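Long-range contacts in branched-chain alpha-ketoacid decarboxylase (Lactococcus lactis, PDB 2VBF), which probably decarboxylates branched-chain and aromatic alpha-keto acids to aldehydes, using thiamine diphosphate and one magnesium ion per subunit: residues 450-455 and 477-482; 502-507 and 544-549; 25-30 and 189-194; 48-53 and 121-126. One frame throughout, in Å; residues are numbered along the deposited sequence.

Contact 1. Residues 450-455 and 477-482; sequences IGDGSL and INNDGY. With MG (magnesium ion), chain E; TPP (thiamine diphosphate), chain F.
The Tyr482 ring has the CM4 methyl of thiamine diphosphate over the centre of one face, 4.0 Å above its plane, while Gly453 meets its edge, CA lying 3.6 Å from CE1. In the plane of the ring, a water accepts from Tyr482 OH and donates to Gly453 O, tying the tyrosine to the start of helix 452-458. A side chain at Gly453 would run into this ring. Pro47 of the second subunit packs on Tyr482.

The Asp452 carboxylate has two tasks. With Asp452 CG lodged between the backbone N and the carbonyl carbon (chi1 51°), Asp452 OD1 reaches the magnesium ion at 2.0 Å, and OD2 accepts from Gly481 N at 3.0 Å on its syn side, 27° out of the carboxylate plane. Asn479 divides likewise: OD1 binds the metal at 2.1 Å, and ND2 donates to diphosphate O3B at 3.1 Å. Gly481 O, 2.0 Å from the magnesium, cofactor atoms O2A and O3B, and a water complete six ligands. Behind the site, parallel strands 445-451 and 473-478 pair at Gly451 and Ile477, with Ile477 N donating to Ile450 O and Asp452 N to Ile477 O.

On the cofactor side, Gly453 N donates a hydrogen bond to O2A, while Ser454 donates from both its backbone N and OG to O1A, the OG bond measuring 2.6 Å. Gly451-Asp452-Gly453 and Asn478-Asn479 form the GDG...NN signature of thiamine diphosphate enzymes. The metal and the helix N terminus are likely to offset the diphosphate charge, while the metal at OD1 and Gly481 N at OD2 are likely to fix the rotation of the Asp452 carboxylate.

Contact 2. Residues 502-507 and 544-549; sequences NYSKLP and WIELVL
Two donors share the carbonyl oxygen of Tyr503. Trp544 NE1 lies 2.8 Å from Tyr503 O, which sits in the indole plane although the donor stands 43° above the carbonyl plane; Leu506 N, 3.2 Å from the same Tyr503 O, comes from the opposite face. With CG anti to the backbone N (chi1 -169°), the indole stands over the turn, where Pro507 lies on its five-membered ring in a CH-pi contact, CG 3.5 Å from the centroid.

Glu546 serves the next peptide. Its extended chain carries OE1 to Ser504 N at 3.0 Å, met on the anti side and 34° out of the carboxylate plane. A water donates to Glu546 OE1 at 2.7 Å and is also hydrogen-bonded to Ser504 OG. The other oxygen, OE2, lies at the edge of the Tyr503 ring, whose plane is nearly at right angles to that of the carboxylate, and accepts from Asn478 ND2. Tyr503 OH is hydrogen-bonded to Gln456 NE2.

A leucine in place of Trp544 would probably cost Tyr503 O its indole donor and open a gap beside the Pro507 ring.

The buried carboxylate thus has a partner for each oxygen, which is likely to favour its charged form, and strand 542-548 fixes the turn into helix 506-509 through one indole and one carboxylate.

Contact 3. Residues 25-30 and 189-194; sequences YTVGDY and VDVAAA
Val27 and Gly28, the first two residues of helix 27-37, give their backbone N-H groups to segment 189-194. Val27 N meets Ala194 O at 2.9 Å, nearly head-on to the carbonyl (C=O...N angle 164°), whereas Gly28 N lies in the carbonyl plane of Ala192 and takes a lone pair of its O, also at 2.9 Å. Thr26 adds a CA-H...O contact, its CA 3.1 Å from Ala194 O. Glycine suits position 28, since a CB there would press against Ala192 O.

Side chains close the space around these bonds. Val27 sets its CB 3.2 Å from Val191 O, with CG2 nearer to that oxygen than CG1; CG1, placed anti to the backbone N (chi1 168°), touches Val191 CG1 at 4.2 Å, and CG2 rests against the Ala194 methyl. On the other flank, Thr26 CG2 lies against Ala193 O.

The helix start is itself braced from within. Asp29 N donates to Thr26 OG1 at 3.2 Å, and Thr26 N donates back to Asp29 OD2 at 2.8 Å on its anti lone pair. Thr26 OG1 also gives its proton to OD2, from above the carboxylate plane. Farther out, Gln57 of helix 52-60 packs on both Asp29 and Ala192, and Ala165 of helix 165-179 covers Val27.

Together, Thr26 and Asp29 make a capping box for the third N-H of the helix, while the two before it are taken up by carbonyls of the segment that follows strand 183-188, the arrangement that joins the beginning and end of this N-terminal alpha/beta domain.

Contact 4. Residues 48-53 and 121-126; sequences GDYNLQ and GSPTSK
The turn that leads from the cofactor-binding loop into helix 52-60 lies on the C-terminal end of strand 116-122, with Tyr50 against Pro123 and Gly121. This is the N-terminal thiamine diphosphate-binding domain, and Gly48, at the head of the turn, lines the cofactor pocket.

Pro123 CG sits over one face of the Tyr50 ring in a CH-pi contact, 3.9 Å from the centroid and 17° off the ring normal. Asp49 OD1, which is hydrogen-bonded to His135, lies over the centre of the opposite face. Tyr50 CG stands beside its backbone N (chi1 -59°), which turns the ring across the proline, its CZ and CE1 atoms nearest to Pro123 CG. Closer to the backbone, Tyr50 CB is 3.4 Å from Gly121 O, and Gly121 CA makes a CA-H...O contact with Tyr50 O at 3.3 Å. A CB at Gly121 would collide with that oxygen and with Asn51 CB, so the close approach depends on glycine.

Asn51 OD1 accepts from Gly48 N at 3.0 Å, and Asn51 N returns a bond to Gly48 O at 2.8 Å, closing the turn on itself. Tyr50 OH is fixed by His135 O, and the tyrosine ring is stacked with the His135 imidazole. A valine at Tyr50 would probably leave His135 O without this donor and Pro123 CG without the ring it packs on. Asp49 OD2 is hydrogen-bonded to Asn569 ND2 of the second subunit.

The loop sits at the C-terminal end of a strand of the six-stranded parallel sheet, where parallel alpha/beta domains usually carry their cofactor-binding loops.

In the fold
From the N terminus, segment 25-30 opens the longest loop of the four, which contact 3 closes at 189-194. Contact 4 is nested inside it, joining 48-53 to 121-126; the two touch where Asp190 meets Ser125 and Val189 meets Ser122, both in the N-terminal alpha/beta domain. The chain then passes through the central domain before contact 1 closes a short loop between 450-455 and 477-482, and contact 2 follows in series with 502-507 and 544-549. These last two share the C-terminal sheet, in which strands 473-478 and 542-548 are neighbours. The two pairs lie far apart, contacts 1 and 4 being about 39 Å between centres.

Contact 1. Residues 450-455 and 477-482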
# COMPACT_ATOMS: atom_id res chain seq x y z
N ILE A 450 -7.87 9.50 15.49
CA ILE A 450 -6.95 8.49 14.97
C ILE A 450 -5.82 8.24 15.98
O ILE A 450 -5.33 9.18 16.61
CB ILE A 450 -6.41 8.88 13.58
CG1 ILE A 450 -5.58 7.74 12.97
CG2 ILE A 450 -5.59 10.19 13.62
CD1 ILE A 450 -5.27 7.94 11.49
N GLY A 451 -5.44 6.98 16.14
CA GLY A 451 -4.36 6.62 17.04
C GLY A 451 -3.00 6.97 16.47
O GLY A 451 -2.82 7.10 15.25
N ASP A 452 -2.02 7.12 17.35
CA ASP A 452 -0.64 7.29 16.95
C ASP A 452 -0.14 6.20 15.99
O ASP A 452 0.45 6.50 14.96
CB ASP A 452 0.29 7.42 18.17
CG ASP A 452 0.11 6.31 19.23
OD1 ASP A 452 -0.85 5.52 19.24
OD2 ASP A 452 0.98 6.26 20.12
N GLY A 453 -0.43 4.95 16.31
CA GLY A 453 0.05 3.82 15.52
C GLY A 453 -0.55 3.81 14.14
O GLY A 453 0.13 3.47 13.17
N SER A 454 -1.83 4.19 14.04
CA SER A 454 -2.56 4.22 12.77
C SER A 454 -2.17 5.40 11.91
O SER A 454 -2.04 5.27 10.69
CB SER A 454 -4.07 4.24 13.04
OG SER A 454 -4.50 3.04 13.66
N LEU A 455 -1.99 6.57 12.53
CA LEU A 455 -1.52 7.76 11.79
C LEU A 455 -0.21 7.48 11.04
O LEU A 455 -0.02 7.97 9.95
CB LEU A 455 -1.33 8.97 12.71
CG LEU A 455 -0.79 10.23 12.01
CD1 LEU A 455 -1.79 10.81 11.00
CD2 LEU A 455 -0.38 11.29 13.05
N ILE A 477 -4.42 10.38 19.04
CA ILE A 477 -4.32 9.77 20.36
C ILE A 477 -2.93 9.17 20.57
O ILE A 477 -2.64 8.07 20.14
CB ILE A 477 -5.41 8.74 20.64
CG1 ILE A 477 -6.79 9.39 20.47
CG2 ILE A 477 -5.25 8.16 22.03
CD1 ILE A 477 -7.96 8.49 20.78
N ASN A 478 -2.07 9.93 21.24
CA ASN A 478 -0.74 9.46 21.55
C ASN A 478 -0.80 8.70 22.88
O ASN A 478 -0.80 9.32 23.95
CB ASN A 478 0.24 10.63 21.62
CG ASN A 478 1.63 10.19 22.05
OD1 ASN A 478 1.84 9.03 22.41
ND2 ASN A 478 2.57 11.11 22.03
N ASN A 479 -0.87 7.38 22.79
CA ASN A 479 -0.80 6.51 23.97
C ASN A 479 0.42 5.57 23.89
O ASN A 479 0.40 4.47 24.46
CB ASN A 479 -2.10 5.75 24.22
CG ASN A 479 -2.57 5.01 23.01
OD1 ASN A 479 -1.79 4.81 22.08
ND2 ASN A 479 -3.83 4.64 22.97
N ASP A 480 1.46 6.03 23.21
CA ASP A 480 2.74 5.33 23.17
C ASP A 480 2.60 3.90 22.63
O ASP A 480 3.13 2.95 23.22
CB ASP A 480 3.35 5.34 24.58
CG ASP A 480 4.82 4.94 24.60
OD1 ASP A 480 5.53 5.12 23.56
OD2 ASP A 480 5.25 4.45 25.66
N GLY A 481 1.91 3.76 21.48
CA GLY A 481 1.80 2.47 20.78
C GLY A 481 0.39 1.95 20.51
O GLY A 481 -0.58 2.72 20.49
N TYR A 482 0.29 0.62 20.36
CA TYR A 482 -0.92 -0.04 19.88
C TYR A 482 -1.74 -0.56 21.06
O TYR A 482 -1.64 -1.74 21.44
CB TYR A 482 -0.61 -1.23 18.96
CG TYR A 482 0.22 -1.00 17.70
CD1 TYR A 482 0.05 0.11 16.88
CD2 TYR A 482 1.14 -1.96 17.30
CE1 TYR A 482 0.77 0.25 15.69
CE2 TYR A 482 1.88 -1.83 16.13
CZ TYR A 482 1.71 -0.71 15.33
OH TYR A 482 2.43 -0.56 14.17
MG MG E . -2.00 4.14 20.06
N1' TPP F . -2.40 -3.45 9.75
C2' TPP F . -3.49 -2.94 9.09
CM2 TPP F . -3.30 -2.36 7.72
N3' TPP F . -4.72 -2.98 9.70
C4' TPP F . -4.88 -3.53 10.95
N4' TPP F . -6.08 -3.56 11.48
C5' TPP F . -3.77 -4.03 11.64
C6' TPP F . -2.52 -3.99 11.03
C7' TPP F . -3.90 -4.61 13.03
N3 TPP F . -4.25 -3.59 14.03
C2 TPP F . -5.51 -3.30 14.50
S1 TPP F . -5.60 -2.13 15.61
C5 TPP F . -3.99 -1.97 15.57
C4 TPP F . -3.34 -2.82 14.68
CM4 TPP F . -1.85 -2.87 14.45
C6 TPP F . -3.36 -0.95 16.50
C7 TPP F . -3.82 0.48 16.29
O7 TPP F . -3.11 1.26 17.22
PA TPP F . -3.42 2.81 17.44
O1A TPP F . -3.77 3.49 16.13
O2A TPP F . -2.22 3.43 18.11
O3A TPP F . -4.77 2.77 18.33
PB TPP F . -4.90 2.71 19.95
O1B TPP F . -5.65 1.44 20.25
O2B TPP F . -5.73 3.90 20.32
O3B TPP F . -3.54 2.75 20.59
O HOH W 1 2.12 1.61 12.60
O HOH W 2 -3.57 5.55 19.85

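Contact 2. Residues 502-507 and 544-549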
# COMPACT_ATOMS: atom_id res chain seq x y z
N ASN A 502 6.98 13.40 17.24
CA ASN A 502 6.44 14.65 17.79
C ASN A 502 5.22 15.05 16.98
O ASN A 502 5.30 15.90 16.09
CB ASN A 502 7.51 15.74 17.80
CG ASN A 502 8.71 15.36 18.65
OD1 ASN A 502 8.56 15.02 19.83
ND2 ASN A 502 9.89 15.39 18.07
N TYR A 503 4.09 14.41 17.29
CA TYR A 503 2.88 14.48 16.44
C TYR A 503 2.40 15.91 16.22
O TYR A 503 2.01 16.26 15.13
CB TYR A 503 1.76 13.59 17.01
CG TYR A 503 2.21 12.15 17.10
CD1 TYR A 503 2.37 11.38 15.95
CD2 TYR A 503 2.52 11.58 18.33
CE1 TYR A 503 2.83 10.06 16.03
CE2 TYR A 503 2.98 10.28 18.42
CZ TYR A 503 3.14 9.52 17.25
OH TYR A 503 3.61 8.23 17.34
N SER A 504 2.46 16.75 17.26
CA SER A 504 1.96 18.12 17.16
C SER A 504 2.77 18.99 16.17
O SER A 504 2.27 20.00 15.67
CB SER A 504 1.91 18.78 18.54
OG SER A 504 3.21 19.11 18.99
N LYS A 505 4.00 18.57 15.88
CA LYS A 505 4.89 19.31 14.99
C LYS A 505 4.82 18.87 13.53
O LYS A 505 5.47 19.46 12.67
CB LYS A 505 6.33 19.19 15.50
CG LYS A 505 6.55 19.64 16.94
CD LYS A 505 6.04 21.05 17.22
CE LYS A 505 6.25 21.42 18.68
NZ LYS A 505 5.80 22.81 18.98
N LEU A 506 4.00 17.87 13.22
CA LEU A 506 3.86 17.40 11.84
C LEU A 506 3.41 18.48 10.84
O LEU A 506 4.04 18.65 9.79
CB LEU A 506 2.97 16.14 11.78
CG LEU A 506 3.66 14.88 12.32
CD1 LEU A 506 2.63 13.78 12.60
CD2 LEU A 506 4.77 14.37 11.37
N PRO A 507 2.30 19.20 11.13
CA PRO A 507 1.87 20.20 10.14
C PRO A 507 2.96 21.21 9.77
O PRO A 507 3.17 21.48 8.59
CB PRO A 507 0.66 20.86 10.81
CG PRO A 507 0.14 19.80 11.77
CD PRO A 507 1.38 19.13 12.28
N TRP A 544 -4.94 20.45 14.62
CA TRP A 544 -4.12 19.25 14.74
C TRP A 544 -3.73 19.09 16.21
O TRP A 544 -2.82 19.77 16.71
CB TRP A 544 -2.89 19.40 13.86
CG TRP A 544 -2.09 18.16 13.67
CD1 TRP A 544 -0.94 17.80 14.32
CD2 TRP A 544 -2.36 17.10 12.74
NE1 TRP A 544 -0.48 16.60 13.85
CE2 TRP A 544 -1.34 16.14 12.88
CE3 TRP A 544 -3.37 16.87 11.80
CZ2 TRP A 544 -1.30 14.97 12.13
CZ3 TRP A 544 -3.33 15.71 11.05
CH2 TRP A 544 -2.29 14.77 11.22
N ILE A 545 -4.44 18.21 16.91
CA ILE A 545 -4.44 18.17 18.35
C ILE A 545 -3.90 16.84 18.84
O ILE A 545 -4.56 15.80 18.70
CB ILE A 545 -5.86 18.39 18.90
CG1 ILE A 545 -6.40 19.75 18.44
CG2 ILE A 545 -5.88 18.27 20.43
CD1 ILE A 545 -7.93 19.82 18.46
N GLU A 546 -2.71 16.88 19.45
CA GLU A 546 -2.11 15.69 20.02
C GLU A 546 -2.67 15.48 21.42
O GLU A 546 -2.44 16.30 22.32
CB GLU A 546 -0.58 15.80 20.04
CG GLU A 546 0.11 14.60 20.68
CD GLU A 546 1.62 14.70 20.68
OE1 GLU A 546 2.17 15.64 20.05
OE2 GLU A 546 2.25 13.83 21.31
N LEU A 547 -3.43 14.40 21.60
CA LEU A 547 -3.96 14.00 22.92
C LEU A 547 -3.01 13.00 23.54
O LEU A 547 -2.65 12.01 22.91
CB LEU A 547 -5.34 13.36 22.79
CG LEU A 547 -6.42 14.17 22.06
CD1 LEU A 547 -7.71 13.37 22.00
CD2 LEU A 547 -6.64 15.54 22.74
N VAL A 548 -2.60 13.26 24.79
CA VAL A 548 -1.75 12.31 25.50
C VAL A 548 -2.59 11.48 26.47
O VAL A 548 -3.29 12.01 27.34
CB VAL A 548 -0.58 13.01 26.24
CG1 VAL A 548 0.30 11.96 26.91
CG2 VAL A 548 0.24 13.84 25.26
N LEU A 549 -2.53 10.16 26.30
CA LEU A 549 -3.24 9.22 27.15
C LEU A 549 -2.34 8.04 27.49
O LEU A 549 -1.36 7.77 26.79
CB LEU A 549 -4.53 8.74 26.47
CG LEU A 549 -5.66 9.78 26.52
CD1 LEU A 549 -5.75 10.57 25.22
CD2 LEU A 549 -7.00 9.14 26.88
O HOH W 3 4.52 16.92 19.74

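Contact 3. Residues 25-30 and 189-194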
# COMPACT_ATOMS: atom_id res chain seq x y z
N TYR A 25 -14.20 15.11 -29.65
CA TYR A 25 -14.68 14.45 -28.42
C TYR A 25 -14.06 13.06 -28.35
O TYR A 25 -14.02 12.34 -29.36
CB TYR A 25 -16.21 14.38 -28.40
CG TYR A 25 -16.86 13.92 -27.10
CD1 TYR A 25 -17.22 14.84 -26.11
CD2 TYR A 25 -17.15 12.57 -26.87
CE1 TYR A 25 -17.84 14.41 -24.92
CE2 TYR A 25 -17.76 12.15 -25.69
CZ TYR A 25 -18.10 13.06 -24.73
OH TYR A 25 -18.72 12.64 -23.57
N THR A 26 -13.59 12.68 -27.16
CA THR A 26 -12.79 11.48 -26.99
C THR A 26 -13.36 10.53 -25.93
O THR A 26 -14.24 10.90 -25.14
CB THR A 26 -11.36 11.83 -26.53
OG1 THR A 26 -11.42 12.41 -25.21
CG2 THR A 26 -10.66 12.79 -27.49
N VAL A 27 -12.79 9.33 -25.87
CA VAL A 27 -13.13 8.35 -24.83
C VAL A 27 -12.89 8.95 -23.43
O VAL A 27 -13.70 8.78 -22.52
CB VAL A 27 -12.30 7.07 -25.03
CG1 VAL A 27 -12.41 6.15 -23.83
CG2 VAL A 27 -12.71 6.35 -26.34
N GLY A 28 -11.79 9.68 -23.27
CA GLY A 28 -11.51 10.40 -22.02
C GLY A 28 -12.63 11.34 -21.61
O GLY A 28 -13.06 11.35 -20.45
N ASP A 29 -13.12 12.13 -22.56
CA ASP A 29 -14.26 13.02 -22.33
C ASP A 29 -15.52 12.24 -21.95
O ASP A 29 -16.25 12.65 -21.05
CB ASP A 29 -14.55 13.86 -23.58
CG ASP A 29 -13.37 14.71 -24.01
OD1 ASP A 29 -12.79 15.42 -23.16
OD2 ASP A 29 -12.99 14.66 -25.20
N TYR A 30 -15.76 11.13 -22.63
CA TYR A 30 -16.92 10.27 -22.36
C TYR A 30 -16.91 9.77 -20.91
O TYR A 30 -17.91 9.90 -20.18
CB TYR A 30 -16.94 9.09 -23.32
CG TYR A 30 -18.24 8.31 -23.34
CD1 TYR A 30 -19.21 8.57 -24.31
CD2 TYR A 30 -18.51 7.33 -22.40
CE1 TYR A 30 -20.39 7.87 -24.33
CE2 TYR A 30 -19.70 6.62 -22.42
CZ TYR A 30 -20.64 6.90 -23.38
OH TYR A 30 -21.84 6.21 -23.43
N VAL A 189 -3.29 4.36 -22.85
CA VAL A 189 -3.04 5.75 -23.30
C VAL A 189 -3.72 6.15 -24.61
O VAL A 189 -4.45 7.15 -24.65
CB VAL A 189 -1.54 6.02 -23.44
CG1 VAL A 189 -1.31 7.45 -23.96
CG2 VAL A 189 -0.86 5.80 -22.09
N ASP A 190 -3.49 5.39 -25.67
CA ASP A 190 -4.09 5.69 -26.98
C ASP A 190 -5.62 5.62 -26.97
O ASP A 190 -6.29 6.26 -27.79
CB ASP A 190 -3.52 4.74 -28.08
CG ASP A 190 -3.79 3.28 -27.79
OD1 ASP A 190 -4.29 2.58 -28.70
OD2 ASP A 190 -3.52 2.85 -26.65
N VAL A 191 -6.19 4.85 -26.05
CA VAL A 191 -7.64 4.69 -26.02
C VAL A 191 -8.34 5.95 -25.50
O VAL A 191 -9.39 6.35 -26.02
CB VAL A 191 -8.05 3.43 -25.23
CG1 VAL A 191 -9.56 3.37 -25.05
CG2 VAL A 191 -7.52 2.17 -25.95
N ALA A 192 -7.75 6.60 -24.49
CA ALA A 192 -8.30 7.83 -23.92
C ALA A 192 -8.43 8.95 -24.96
O ALA A 192 -9.37 9.74 -24.90
CB ALA A 192 -7.44 8.30 -22.76
N ALA A 193 -7.48 8.98 -25.89
CA ALA A 193 -7.47 9.97 -26.98
C ALA A 193 -8.34 9.59 -28.19
O ALA A 193 -8.53 10.40 -29.09
CB ALA A 193 -6.04 10.22 -27.43
N ALA A 194 -8.85 8.35 -28.21
CA ALA A 194 -9.64 7.87 -29.34
C ALA A 194 -10.97 8.60 -29.42
O ALA A 194 -11.50 9.05 -28.41
CB ALA A 194 -9.87 6.37 -29.24

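Contact 4. Residues 48-53 and 121-126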
# COMPACT_ATOMS: atom_id res chain seq x y z
N GLY A 48 1.35 8.87 -13.42
CA GLY A 48 2.40 8.06 -13.98
C GLY A 48 2.37 8.23 -15.48
O GLY A 48 1.38 8.70 -16.03
N ASP A 49 3.44 7.86 -16.16
CA ASP A 49 3.51 8.11 -17.60
C ASP A 49 2.33 7.48 -18.36
O ASP A 49 1.87 8.04 -19.35
CB ASP A 49 4.89 7.75 -18.20
CG ASP A 49 5.14 6.25 -18.28
OD1 ASP A 49 4.85 5.53 -17.31
OD2 ASP A 49 5.65 5.80 -19.33
N TYR A 50 1.79 6.37 -17.86
CA TYR A 50 0.66 5.69 -18.50
C TYR A 50 -0.69 6.39 -18.26
O TYR A 50 -1.72 5.92 -18.77
CB TYR A 50 0.56 4.24 -18.00
CG TYR A 50 1.79 3.37 -18.26
CD1 TYR A 50 2.51 3.47 -19.44
CD2 TYR A 50 2.21 2.42 -17.32
CE1 TYR A 50 3.62 2.65 -19.69
CE2 TYR A 50 3.32 1.63 -17.55
CZ TYR A 50 4.02 1.74 -18.74
OH TYR A 50 5.11 0.93 -18.97
N ASN A 51 -0.73 7.48 -17.49
CA ASN A 51 -1.99 8.22 -17.32
C ASN A 51 -1.94 9.75 -17.51
O ASN A 51 -2.93 10.42 -17.26
CB ASN A 51 -2.67 7.85 -15.99
CG ASN A 51 -1.94 8.37 -14.77
OD1 ASN A 51 -1.29 9.41 -14.82
ND2 ASN A 51 -2.11 7.67 -13.64
N LEU A 52 -0.80 10.28 -17.96
CA LEU A 52 -0.63 11.74 -18.00
C LEU A 52 -1.53 12.42 -19.03
O LEU A 52 -2.05 13.49 -18.75
CB LEU A 52 0.84 12.11 -18.25
CG LEU A 52 1.83 11.66 -17.17
CD1 LEU A 52 3.24 12.14 -17.53
CD2 LEU A 52 1.46 12.13 -15.77
N GLN A 53 -1.74 11.79 -20.18
CA GLN A 53 -2.59 12.36 -21.23
C GLN A 53 -4.04 12.46 -20.73
O GLN A 53 -4.71 13.47 -20.94
CB GLN A 53 -2.49 11.53 -22.51
CG GLN A 53 -1.16 11.67 -23.31
CD GLN A 53 0.02 10.97 -22.65
OE1 GLN A 53 0.26 11.12 -21.46
NE2 GLN A 53 0.77 10.20 -23.43
N GLY A 121 -4.42 3.74 -15.67
CA GLY A 121 -3.76 4.06 -16.92
C GLY A 121 -2.77 2.97 -17.29
O GLY A 121 -1.96 2.57 -16.46
N SER A 122 -2.85 2.47 -18.52
CA SER A 122 -2.02 1.35 -18.96
C SER A 122 -1.25 1.69 -20.24
O SER A 122 -1.54 2.70 -20.91
CB SER A 122 -2.87 0.08 -19.15
OG SER A 122 -3.86 0.26 -20.14
N PRO A 123 -0.24 0.88 -20.57
CA PRO A 123 0.54 1.14 -21.80
C PRO A 123 -0.33 1.16 -23.08
O PRO A 123 -1.44 0.64 -23.08
CB PRO A 123 1.54 -0.00 -21.84
CG PRO A 123 1.62 -0.51 -20.45
CD PRO A 123 0.27 -0.30 -19.84
N THR A 124 0.19 1.74 -24.15
CA THR A 124 -0.58 1.79 -25.39
C THR A 124 -0.99 0.40 -25.85
O THR A 124 -0.30 -0.59 -25.58
CB THR A 124 0.20 2.46 -26.56
OG1 THR A 124 1.36 1.68 -26.87
CG2 THR A 124 0.61 3.88 -26.22
N SER A 125 -2.14 0.32 -26.52
CA SER A 125 -2.60 -0.92 -27.13
C SER A 125 -1.50 -1.64 -27.90
O SER A 125 -1.38 -2.86 -27.82
CB SER A 125 -3.80 -0.64 -28.06
OG SER A 125 -4.87 -0.05 -27.33
N LYS A 126 -0.70 -0.88 -28.65
CA LYS A 126 0.37 -1.49 -29.46
C LYS A 126 1.43 -2.14 -28.57
O LYS A 126 1.86 -3.26 -28.85
CB LYS A 126 1.03 -0.46 -30.39
CG LYS A 126 2.26 -1.03 -31.09
CD LYS A 126 2.71 -0.20 -32.26
CE LYS A 126 4.02 -0.73 -32.83
NZ LYS A 126 3.90 -2.10 -33.40